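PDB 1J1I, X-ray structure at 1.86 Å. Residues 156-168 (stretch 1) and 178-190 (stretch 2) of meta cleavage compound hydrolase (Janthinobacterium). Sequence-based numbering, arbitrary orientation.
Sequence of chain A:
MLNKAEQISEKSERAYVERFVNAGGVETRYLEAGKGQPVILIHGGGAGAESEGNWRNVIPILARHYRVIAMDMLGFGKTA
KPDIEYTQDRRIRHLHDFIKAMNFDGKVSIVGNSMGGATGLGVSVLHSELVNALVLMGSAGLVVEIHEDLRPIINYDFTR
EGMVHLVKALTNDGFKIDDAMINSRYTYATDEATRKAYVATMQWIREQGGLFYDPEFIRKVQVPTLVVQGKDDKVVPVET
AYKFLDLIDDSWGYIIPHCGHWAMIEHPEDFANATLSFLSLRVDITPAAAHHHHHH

Stretch 1, residues 156-168: YDFTREGMVHLVK
Stretch 2, residues 178-190: DDAMINSRYTYAT

The most unusual feature of this contact is Arg160, a charged side chain used as a knob: it sits among Asp179, Ile182, Asn183 and Tyr186. Its chi1 to chi3 are all t (-174°, -180°, -173°) and chi4 is -62°, so the chain runs out extended before the guanidinium turns. Asn183 OD1 (chi1 m, chi2 -36°) accepts from both Arg160 NE at 2.7 Å and Arg160 NH2 at 2.9 Å, with N-H...acceptor angles of 139° and 131°. A salt bridge joins Arg160 NH2 to Asp179 OD2 at 3.4 Å, its hydrogen bond weak. Both acceptors lie at the guanidinium edge, whereas Ile182 CG2 covers one face, 3.7 Å from Arg160 CZ. At the root of the same side chain, Arg160 CB stands 4.3 Å from the centroid of the Tyr186 ring and 11° off its normal, which defines a CH-pi contact.

The frame is two alpha-helices, 160-168, which runs on beyond the stretch, and 179-190; their N-to-C directions make an angle of 117° and their axes approach to 9.8 Å. Register is set by three CA pairs: Phe158 CA to Thr190 CA is 6.9 Å, Arg160 CA to Tyr186 CA is 6.2 Å, and Val164 CA to Ile182 CA is 6.7 Å. Phe158 precedes the first helix with positive phi/psi (61/43); Thr159 (-119/156, chi1 p) caps it, Thr159 OG1 accepting from Gly162 N at 2.8 Å. Asp178 (-120/104, chi1 t) caps the second, with Asp178 OD2 accepting from Met181 N at 3.1 Å.

Two apolar knobs add to the packing. Ile182 (m, m) points toward the first helix, among Arg160, Met163, Val164 and Val167; Ile182 CD1 lies 3.6 Å from Val167 CG2, and Ile182 CG2 4.0 Å from Val164 CG2. Reciprocally, Met163 (t, p, p) enters among Ile182, Arg185, Tyr186 and Ala189. Met163 SD is 3.2 Å from Arg185 CD, near the plane of that guanidinium, and Met163 CE is 3.9 Å from Ala189 CB.

Tyr186 (chi1 t, chi2 58°) ties the loop before the first helix to the second helix. Tyr186 OH donates to Phe158 O at 3.1 Å, and Arg160 N lies over one ring face, 3.5 Å from Tyr186 CE1. At the ring edge, Tyr156 OH comes within 3.1 Å of Tyr186 CD1 while donating to Thr159 O at 3.3 Å. Phe158 (chi1 m, chi2 77°) places Phe158 CE2 3.4 Å from Ala189 O, the oxygen near the ring plane at its edge. Ala189 O is buried by the contact and has no polar partner in the model. The surface buried between the two stretches is 710 Å², both sides summed.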

# COMPACT_ATOMS: atom_id res chain seq x y z
N TYR A 156 -13.67 -27.18 11.17
CA TYR A 156 -15.10 -26.85 10.90
C TYR A 156 -15.97 -28.10 11.04
O TYR A 156 -15.67 -29.13 10.43
CB TYR A 156 -15.27 -26.27 9.49
CG TYR A 156 -16.67 -25.82 9.18
CD1 TYR A 156 -17.26 -26.08 7.94
CD2 TYR A 156 -17.43 -25.12 10.13
CE1 TYR A 156 -18.55 -25.67 7.65
CE2 TYR A 156 -18.72 -24.70 9.85
CZ TYR A 156 -19.28 -24.98 8.61
OH TYR A 156 -20.57 -24.58 8.34
N ASP A 157 -17.04 -28.00 11.82
CA ASP A 157 -17.95 -29.12 12.05
C ASP A 157 -19.23 -29.05 11.22
O ASP A 157 -20.15 -29.84 11.42
CB ASP A 157 -18.31 -29.19 13.54
CG ASP A 157 -18.89 -27.89 14.06
OD1 ASP A 157 -19.75 -27.31 13.37
OD2 ASP A 157 -18.48 -27.45 15.15
N PHE A 158 -19.28 -28.09 10.30
CA PHE A 158 -20.44 -27.90 9.42
C PHE A 158 -21.76 -27.58 10.11
O PHE A 158 -22.81 -28.11 9.75
CB PHE A 158 -20.62 -29.12 8.51
CG PHE A 158 -19.52 -29.27 7.49
CD1 PHE A 158 -18.28 -29.78 7.86
CD2 PHE A 158 -19.72 -28.87 6.17
CE1 PHE A 158 -17.25 -29.90 6.93
CE2 PHE A 158 -18.70 -28.98 5.24
CZ PHE A 158 -17.46 -29.49 5.62
N THR A 159 -21.70 -26.70 11.11
CA THR A 159 -22.89 -26.26 11.82
C THR A 159 -22.95 -24.76 11.58
O THR A 159 -21.92 -24.14 11.29
CB THR A 159 -22.78 -26.52 13.34
OG1 THR A 159 -21.63 -25.82 13.86
CG2 THR A 159 -22.64 -28.01 13.63
N ARG A 160 -24.13 -24.17 11.68
CA ARG A 160 -24.24 -22.73 11.46
C ARG A 160 -23.36 -22.00 12.47
O ARG A 160 -22.66 -21.05 12.12
CB ARG A 160 -25.68 -22.25 11.58
CG ARG A 160 -25.83 -20.78 11.22
CD ARG A 160 -27.25 -20.29 11.35
NE ARG A 160 -27.40 -18.93 10.83
CZ ARG A 160 -26.77 -17.86 11.31
NH1 ARG A 160 -25.94 -17.99 12.34
NH2 ARG A 160 -26.97 -16.67 10.77
N GLU A 161 -23.41 -22.45 13.72
CA GLU A 161 -22.60 -21.84 14.77
C GLU A 161 -21.11 -22.02 14.51
O GLU A 161 -20.31 -21.15 14.83
CB GLU A 161 -22.97 -22.42 16.13
CG GLU A 161 -24.04 -21.63 16.85
CD GLU A 161 -23.62 -20.18 17.07
OE1 GLU A 161 -22.56 -19.96 17.69
OE2 GLU A 161 -24.36 -19.27 16.62
N GLY A 162 -20.75 -23.16 13.93
CA GLY A 162 -19.35 -23.41 13.63
C GLY A 162 -18.86 -22.41 12.60
O GLY A 162 -17.71 -21.98 12.63
N MET A 163 -19.76 -22.04 11.69
CA MET A 163 -19.45 -21.08 10.64
C MET A 163 -19.28 -19.69 11.24
O MET A 163 -18.43 -18.91 10.80
CB MET A 163 -20.56 -21.06 9.59
CG MET A 163 -20.25 -20.23 8.36
SD MET A 163 -18.75 -20.78 7.52
CE MET A 163 -19.36 -22.20 6.60
N VAL A 164 -20.09 -19.37 12.24
CA VAL A 164 -20.00 -18.08 12.90
C VAL A 164 -18.65 -17.96 13.60
O VAL A 164 -17.98 -16.94 13.49
CB VAL A 164 -21.12 -17.89 13.96
CG1 VAL A 164 -20.86 -16.63 14.77
CG2 VAL A 164 -22.47 -17.80 13.28
N HIS A 165 -18.27 -19.01 14.31
CA HIS A 165 -16.99 -19.02 15.02
C HIS A 165 -15.83 -18.89 14.05
O HIS A 165 -14.86 -18.21 14.33
CB HIS A 165 -16.83 -20.31 15.84
CG HIS A 165 -17.65 -20.34 17.09
ND1 HIS A 165 -17.53 -19.38 18.08
CD2 HIS A 165 -18.58 -21.22 17.54
CE1 HIS A 165 -18.35 -19.67 19.07
NE2 HIS A 165 -19.00 -20.78 18.77
N LEU A 166 -15.94 -19.55 12.90
CA LEU A 166 -14.88 -19.50 11.89
C LEU A 166 -14.69 -18.08 11.36
O LEU A 166 -13.57 -17.58 11.30
CB LEU A 166 -15.20 -20.47 10.74
CG LEU A 166 -14.23 -20.60 9.56
CD1 LEU A 166 -14.33 -19.38 8.65
CD2 LEU A 166 -12.81 -20.78 10.08
N VAL A 167 -15.79 -17.44 10.98
CA VAL A 167 -15.71 -16.08 10.44
C VAL A 167 -15.13 -15.11 11.47
O VAL A 167 -14.27 -14.29 11.14
CB VAL A 167 -17.09 -15.58 9.98
CG1 VAL A 167 -16.99 -14.13 9.52
CG2 VAL A 167 -17.60 -16.46 8.84
N LYS A 168 -15.59 -15.20 12.71
CA LYS A 168 -15.08 -14.33 13.77
C LYS A 168 -13.59 -14.58 13.98
O LYS A 168 -12.81 -13.64 14.17
CB LYS A 168 -15.82 -14.58 15.09
CG LYS A 168 -17.26 -14.12 15.11
CD LYS A 168 -17.84 -14.25 16.51
CE LYS A 168 -19.28 -13.75 16.57
NZ LYS A 168 -19.86 -13.87 17.94
N ASP A 178 -22.61 -10.73 9.79
CA ASP A 178 -23.86 -10.47 9.08
C ASP A 178 -24.58 -11.78 8.80
O ASP A 178 -24.19 -12.52 7.89
CB ASP A 178 -23.58 -9.73 7.77
CG ASP A 178 -24.84 -9.51 6.95
OD1 ASP A 178 -25.76 -8.82 7.45
OD2 ASP A 178 -24.91 -10.02 5.82
N ASP A 179 -25.62 -12.06 9.57
CA ASP A 179 -26.40 -13.29 9.42
C ASP A 179 -26.63 -13.72 7.97
O ASP A 179 -26.42 -14.89 7.62
CB ASP A 179 -27.75 -13.14 10.12
CG ASP A 179 -27.64 -13.25 11.62
OD1 ASP A 179 -28.64 -12.96 12.32
OD2 ASP A 179 -26.55 -13.62 12.11
N ALA A 180 -27.06 -12.79 7.13
CA ALA A 180 -27.31 -13.08 5.72
C ALA A 180 -26.07 -13.70 5.09
O ALA A 180 -26.16 -14.69 4.36
CB ALA A 180 -27.70 -11.81 4.99
N MET A 181 -24.91 -13.10 5.36
CA MET A 181 -23.65 -13.59 4.82
C MET A 181 -23.32 -14.96 5.38
O MET A 181 -22.81 -15.83 4.67
CB MET A 181 -22.53 -12.59 5.13
CG MET A 181 -21.16 -13.01 4.64
SD MET A 181 -20.31 -14.09 5.81
CE MET A 181 -18.85 -13.10 6.17
N ILE A 182 -23.60 -15.16 6.67
CA ILE A 182 -23.34 -16.44 7.32
C ILE A 182 -24.24 -17.53 6.71
O ILE A 182 -23.76 -18.62 6.38
CB ILE A 182 -23.61 -16.37 8.84
CG1 ILE A 182 -22.56 -15.49 9.51
CG2 ILE A 182 -23.60 -17.77 9.44
CD1 ILE A 182 -21.15 -16.07 9.45
N ASN A 183 -25.52 -17.23 6.57
CA ASN A 183 -26.47 -18.20 6.01
C ASN A 183 -26.09 -18.59 4.59
O ASN A 183 -26.15 -19.77 4.23
CB ASN A 183 -27.89 -17.64 6.02
CG ASN A 183 -28.36 -17.25 7.40
OD1 ASN A 183 -28.03 -17.90 8.39
ND2 ASN A 183 -29.15 -16.18 7.48
N SER A 184 -25.72 -17.61 3.78
CA SER A 184 -25.34 -17.86 2.40
C SER A 184 -24.14 -18.81 2.33
O SER A 184 -24.16 -19.79 1.59
CB SER A 184 -25.01 -16.54 1.70
OG SER A 184 -24.71 -16.74 0.33
N ARG A 185 -23.10 -18.51 3.10
CA ARG A 185 -21.90 -19.34 3.12
C ARG A 185 -22.20 -20.73 3.67
O ARG A 185 -21.70 -21.73 3.16
CB ARG A 185 -20.79 -18.69 3.95
CG ARG A 185 -19.57 -19.59 4.18
CD ARG A 185 -18.48 -18.90 4.99
NE ARG A 185 -17.59 -18.09 4.16
CZ ARG A 185 -16.34 -18.42 3.84
NH1 ARG A 185 -15.82 -19.55 4.28
NH2 ARG A 185 -15.63 -17.62 3.06
N TYR A 186 -23.02 -20.79 4.71
CA TYR A 186 -23.39 -22.06 5.31
C TYR A 186 -24.16 -22.92 4.31
O TYR A 186 -23.97 -24.14 4.24
CB TYR A 186 -24.24 -21.84 6.56
CG TYR A 186 -24.58 -23.13 7.28
CD1 TYR A 186 -23.58 -23.98 7.73
CD2 TYR A 186 -25.91 -23.51 7.48
CE1 TYR A 186 -23.88 -25.17 8.37
CE2 TYR A 186 -26.22 -24.70 8.12
CZ TYR A 186 -25.20 -25.53 8.56
OH TYR A 186 -25.50 -26.72 9.19
N THR A 187 -25.03 -22.28 3.53
CA THR A 187 -25.83 -22.99 2.53
C THR A 187 -24.91 -23.65 1.50
O THR A 187 -25.12 -24.80 1.13
CB THR A 187 -26.81 -22.04 1.82
OG1 THR A 187 -27.78 -21.56 2.76
CG2 THR A 187 -27.53 -22.76 0.69
N TYR A 188 -23.89 -22.92 1.04
CA TYR A 188 -22.95 -23.47 0.07
C TYR A 188 -22.12 -24.59 0.67
O TYR A 188 -21.84 -25.59 0.02
CB TYR A 188 -22.00 -22.38 -0.45
CG TYR A 188 -22.58 -21.47 -1.51
CD1 TYR A 188 -22.84 -20.13 -1.24
CD2 TYR A 188 -22.83 -21.95 -2.80
CE1 TYR A 188 -23.34 -19.28 -2.23
CE2 TYR A 188 -23.32 -21.11 -3.79
CZ TYR A 188 -23.58 -19.78 -3.50
OH TYR A 188 -24.06 -18.94 -4.48
N ALA A 189 -21.73 -24.42 1.93
CA ALA A 189 -20.90 -25.41 2.62
C ALA A 189 -21.63 -26.71 2.95
O ALA A 189 -20.99 -27.75 3.11
CB ALA A 189 -20.33 -24.80 3.90
N THR A 190 -22.95 -26.63 3.06
CA THR A 190 -23.76 -27.80 3.39
C THR A 190 -24.12 -28.64 2.17
O THR A 190 -24.26 -29.86 2.28
CB THR A 190 -25.06 -27.37 4.11
OG1 THR A 190 -24.73 -26.87 5.41
CG2 THR A 190 -26.01 -28.56 4.25